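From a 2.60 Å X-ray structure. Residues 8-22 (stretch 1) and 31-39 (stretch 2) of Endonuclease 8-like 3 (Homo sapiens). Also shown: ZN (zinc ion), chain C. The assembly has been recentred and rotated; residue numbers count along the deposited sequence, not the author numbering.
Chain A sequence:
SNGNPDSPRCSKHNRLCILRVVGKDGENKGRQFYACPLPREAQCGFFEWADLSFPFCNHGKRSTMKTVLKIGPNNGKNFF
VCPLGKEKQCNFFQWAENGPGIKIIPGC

Stretch 1 (8-22) PRCSKHNRLCILRVV
Stretch 2 (31-39) RQFYACPLP

Residues 18-21 and 32-35 form two antiparallel strands, their axes 4.6 Å apart at closest approach and their N-to-C directions 138° apart. Ile18 pairs with Ala35 and Arg20 with Phe33 as hydrogen-bonded pairs (CA-CA 5.5 Å each); Leu19-Tyr34 and Val21-Gln32 are the non-hydrogen-bonded pairs (CA-CA 4.7 and 4.5 Å). Ile18 N to Ala35 O, Ala35 N to Ile18 O, Arg20 N to Phe33 O and Phe33 N to Arg20 O all measure 2.9 Å, and Val22 N to Arg31 O, at 3.1 Å, extends the ladder. Strand torsions are extended, with phi from -79° (Tyr34) to -150° (Phe33) and psi from 106° (Leu19) to 168° (Ala35).

Side chains alternate between the faces. Ile18, Arg20, Phe33 and Ala35 share one. Phe33 (chi1 p, chi2 -85°) turns its ring back toward the first strand, where Arg20 CB lies over its face, 3.4 Å from Phe33 CZ, and Val22 CG2 (chi1 t) reaches Phe33 CE1 at 3.6 Å. Arg20, with chi1 m and chi2 -145°, has Phe33 CZ over one face of its guanidinium and Ala35 CB at the edge, Arg20 NE lying 4.1 Å from Ala35 CB. Ile18 (p, t) sets CG2 3.9 Å from Pro37 CB.

On the face of Leu19, Val21, Gln32 and Tyr34, Tyr34 (m, chi2 -60°) receives Pro8 CG over its ring, 3.6 Å from the centroid. Leu19 (t, p) brings CD1 to 3.6 Å from Tyr34 CE1, while Cys17 CB packs 3.7 Å from Tyr34 CB. Val21 (t) and Gln32 (m, t, chi3 -63°) meet with Val21 CG2 4.0 Å from Gln32 CG.

Beyond the strands, zinc joins both stretches through Cys10 SG (2.3 Å, chi1 p), His13 ND1 (2.3 Å, chi1 -27°) and Cys36 SG (2.4 Å, chi1 t), with a fourth ligand elsewhere in the structure. Leu38 (m, t) covers one face of the His13 imidazole, CD1 lying 3.7 Å from the ring centroid, while Cys36 SG, a fellow zinc ligand, sits at the ring edge, 3.6 Å from His13 ND1. Arg15 (m, t, chi3 102°) brings NH1 3.4 Å from Leu38 CD2.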

# COMPACT_ATOMS: atom_id res chain seq x y z
N PRO A 8 -6.50 -4.23 8.80
CA PRO A 8 -7.77 -4.90 8.48
C PRO A 8 -7.62 -6.40 8.25
O PRO A 8 -6.51 -6.88 7.98
CB PRO A 8 -8.23 -4.19 7.19
CG PRO A 8 -6.96 -3.67 6.58
CD PRO A 8 -6.07 -3.31 7.74
N ARG A 9 -8.73 -7.13 8.34
CA ARG A 9 -8.74 -8.58 8.20
C ARG A 9 -9.85 -8.97 7.24
O ARG A 9 -10.92 -8.35 7.24
CB ARG A 9 -8.97 -9.26 9.56
CG ARG A 9 -8.11 -8.70 10.68
CD ARG A 9 -8.59 -9.19 12.04
NE ARG A 9 -7.62 -8.90 13.08
CZ ARG A 9 -6.65 -9.74 13.45
NH1 ARG A 9 -6.54 -10.91 12.85
NH2 ARG A 9 -5.81 -9.40 14.41
N CYS A 10 -9.61 -10.00 6.43
CA CYS A 10 -10.68 -10.52 5.61
C CYS A 10 -11.82 -11.00 6.51
O CYS A 10 -11.67 -11.15 7.73
CB CYS A 10 -10.17 -11.64 4.70
SG CYS A 10 -9.23 -12.95 5.52
N SER A 11 -12.98 -11.24 5.90
CA SER A 11 -14.18 -11.57 6.65
C SER A 11 -14.34 -13.08 6.84
O SER A 11 -14.60 -13.54 7.95
CB SER A 11 -15.41 -10.99 5.96
OG SER A 11 -15.25 -11.01 4.55
N LYS A 12 -14.19 -13.85 5.76
CA LYS A 12 -14.28 -15.30 5.87
C LYS A 12 -13.32 -15.82 6.93
O LYS A 12 -13.72 -16.55 7.85
CB LYS A 12 -13.99 -15.94 4.51
N HIS A 13 -12.05 -15.46 6.82
CA HIS A 13 -11.06 -15.74 7.85
C HIS A 13 -10.74 -14.44 8.57
O HIS A 13 -10.64 -13.38 7.94
CB HIS A 13 -9.78 -16.33 7.24
CG HIS A 13 -10.01 -17.07 5.96
ND1 HIS A 13 -9.43 -16.69 4.77
CD2 HIS A 13 -10.76 -18.16 5.69
CE1 HIS A 13 -9.81 -17.52 3.82
NE2 HIS A 13 -10.61 -18.43 4.34
N ASN A 14 -10.60 -14.51 9.89
CA ASN A 14 -10.32 -13.31 10.68
C ASN A 14 -8.81 -13.09 10.78
O ASN A 14 -8.23 -13.04 11.87
CB ASN A 14 -10.98 -13.42 12.05
CG ASN A 14 -11.08 -12.09 12.76
OD1 ASN A 14 -10.46 -11.88 13.80
ND2 ASN A 14 -11.87 -11.18 12.19
N ARG A 15 -8.18 -12.94 9.62
CA ARG A 15 -6.72 -12.93 9.52
C ARG A 15 -6.23 -11.63 8.90
O ARG A 15 -6.88 -11.08 8.00
CB ARG A 15 -6.24 -14.14 8.70
CG ARG A 15 -6.62 -15.48 9.32
CD ARG A 15 -5.90 -16.64 8.65
NE ARG A 15 -4.77 -17.12 9.44
CZ ARG A 15 -3.51 -16.73 9.27
NH1 ARG A 15 -3.19 -15.85 8.34
NH2 ARG A 15 -2.55 -17.23 10.05
N LEU A 16 -5.09 -11.16 9.38
CA LEU A 16 -4.56 -9.87 8.97
C LEU A 16 -4.17 -9.88 7.50
O LEU A 16 -3.41 -10.74 7.04
CB LEU A 16 -3.35 -9.49 9.82
CG LEU A 16 -3.62 -8.69 11.09
CD1 LEU A 16 -2.34 -8.53 11.89
CD2 LEU A 16 -4.22 -7.33 10.76
N CYS A 17 -4.68 -8.89 6.76
CA CYS A 17 -4.47 -8.84 5.32
C CYS A 17 -3.03 -8.48 4.97
O CYS A 17 -2.32 -7.84 5.75
CB CYS A 17 -5.41 -7.81 4.69
SG CYS A 17 -7.16 -8.18 4.88
N ILE A 18 -2.61 -8.91 3.79
CA ILE A 18 -1.34 -8.47 3.22
C ILE A 18 -1.61 -7.27 2.32
O ILE A 18 -2.73 -7.07 1.83
CB ILE A 18 -0.62 -9.59 2.44
CG1 ILE A 18 -1.54 -10.16 1.36
CG2 ILE A 18 -0.15 -10.68 3.39
CD1 ILE A 18 -0.83 -11.05 0.36
N LEU A 19 -0.57 -6.48 2.08
CA LEU A 19 -0.64 -5.32 1.21
C LEU A 19 -0.04 -5.69 -0.14
O LEU A 19 1.18 -5.82 -0.26
CB LEU A 19 0.10 -4.13 1.82
CG LEU A 19 -0.06 -2.79 1.10
CD1 LEU A 19 -1.43 -2.19 1.41
CD2 LEU A 19 1.06 -1.83 1.48
N ARG A 20 -0.89 -5.88 -1.14
CA ARG A 20 -0.44 -6.20 -2.49
C ARG A 20 -0.50 -4.96 -3.37
O ARG A 20 -1.18 -3.97 -3.06
CB ARG A 20 -1.28 -7.32 -3.09
CG ARG A 20 -0.92 -8.71 -2.58
CD ARG A 20 -1.07 -9.75 -3.67
NE ARG A 20 -2.40 -10.36 -3.69
CZ ARG A 20 -2.89 -11.04 -4.71
NH1 ARG A 20 -2.18 -11.20 -5.82
NH2 ARG A 20 -4.11 -11.57 -4.64
N VAL A 21 0.22 -5.01 -4.49
CA VAL A 21 0.28 -3.93 -5.46
C VAL A 21 -0.27 -4.45 -6.78
O VAL A 21 0.14 -5.53 -7.24
CB VAL A 21 1.71 -3.40 -5.63
CG1 VAL A 21 1.83 -2.61 -6.93
CG2 VAL A 21 2.11 -2.55 -4.44
N VAL A 22 -1.18 -3.69 -7.39
CA VAL A 22 -1.74 -4.08 -8.67
C VAL A 22 -0.64 -4.08 -9.73
O VAL A 22 -0.31 -3.03 -10.30
CB VAL A 22 -2.90 -3.16 -9.08
CG1 VAL A 22 -3.18 -3.29 -10.58
CG2 VAL A 22 -4.14 -3.48 -8.28
N ARG A 31 -1.27 0.83 -7.47
CA ARG A 31 -2.16 1.11 -6.35
C ARG A 31 -2.20 -0.08 -5.40
O ARG A 31 -2.35 -1.23 -5.83
CB ARG A 31 -3.57 1.43 -6.85
CG ARG A 31 -4.48 1.98 -5.77
CD ARG A 31 -5.85 2.37 -6.31
NE ARG A 31 -6.71 2.91 -5.26
CZ ARG A 31 -8.01 3.13 -5.40
NH1 ARG A 31 -8.62 2.85 -6.55
NH2 ARG A 31 -8.72 3.62 -4.39
N GLN A 32 -2.06 0.20 -4.11
CA GLN A 32 -1.96 -0.84 -3.10
C GLN A 32 -3.34 -1.20 -2.57
O GLN A 32 -4.24 -0.36 -2.49
CB GLN A 32 -1.07 -0.36 -1.95
CG GLN A 32 0.22 0.30 -2.41
CD GLN A 32 0.96 0.98 -1.28
OE1 GLN A 32 0.46 1.92 -0.66
NE2 GLN A 32 2.17 0.51 -0.99
N PHE A 33 -3.49 -2.47 -2.20
CA PHE A 33 -4.76 -2.97 -1.69
C PHE A 33 -4.52 -4.10 -0.70
O PHE A 33 -3.61 -4.91 -0.88
CB PHE A 33 -5.66 -3.45 -2.84
CG PHE A 33 -5.10 -4.62 -3.60
CD1 PHE A 33 -4.21 -4.42 -4.64
CD2 PHE A 33 -5.46 -5.92 -3.26
CE1 PHE A 33 -3.69 -5.50 -5.34
CE2 PHE A 33 -4.94 -6.99 -3.96
CZ PHE A 33 -4.05 -6.78 -4.99
N TYR A 34 -5.35 -4.14 0.34
CA TYR A 34 -5.34 -5.24 1.28
C TYR A 34 -6.07 -6.44 0.71
O TYR A 34 -7.16 -6.32 0.14
CB TYR A 34 -5.99 -4.82 2.60
CG TYR A 34 -5.25 -3.73 3.32
CD1 TYR A 34 -3.94 -3.91 3.73
CD2 TYR A 34 -5.86 -2.52 3.61
CE1 TYR A 34 -3.25 -2.91 4.40
CE2 TYR A 34 -5.19 -1.51 4.27
CZ TYR A 34 -3.88 -1.72 4.66
OH TYR A 34 -3.20 -0.72 5.33
N ALA A 35 -5.45 -7.61 0.88
CA ALA A 35 -5.97 -8.87 0.35
C ALA A 35 -5.73 -9.97 1.37
O ALA A 35 -4.98 -9.81 2.34
CB ALA A 35 -5.32 -9.23 -0.99
N CYS A 36 -6.37 -11.11 1.13
CA CYS A 36 -6.27 -12.24 2.03
C CYS A 36 -4.81 -12.68 2.18
O CYS A 36 -4.05 -12.67 1.20
CB CYS A 36 -7.12 -13.41 1.52
SG CYS A 36 -7.29 -14.80 2.66
N PRO A 37 -4.38 -13.05 3.39
CA PRO A 37 -2.97 -13.41 3.61
C PRO A 37 -2.61 -14.87 3.38
O PRO A 37 -1.42 -15.20 3.43
CB PRO A 37 -2.77 -13.04 5.09
CG PRO A 37 -4.10 -13.35 5.71
CD PRO A 37 -5.14 -12.98 4.66
N LEU A 38 -3.58 -15.74 3.14
CA LEU A 38 -3.32 -17.17 3.02
C LEU A 38 -2.72 -17.49 1.66
O LEU A 38 -2.66 -16.64 0.77
CB LEU A 38 -4.62 -17.94 3.24
CG LEU A 38 -5.37 -17.63 4.53
CD1 LEU A 38 -6.55 -18.57 4.72
CD2 LEU A 38 -4.44 -17.68 5.73
N PRO A 39 -2.23 -18.72 1.48
CA PRO A 39 -1.71 -19.11 0.16
C PRO A 39 -2.75 -18.91 -0.93
O PRO A 39 -3.95 -18.76 -0.66
CB PRO A 39 -1.38 -20.60 0.35
CG PRO A 39 -1.13 -20.75 1.81
CD PRO A 39 -2.07 -19.79 2.48
ZN ZN C . -9.33 -14.59 3.94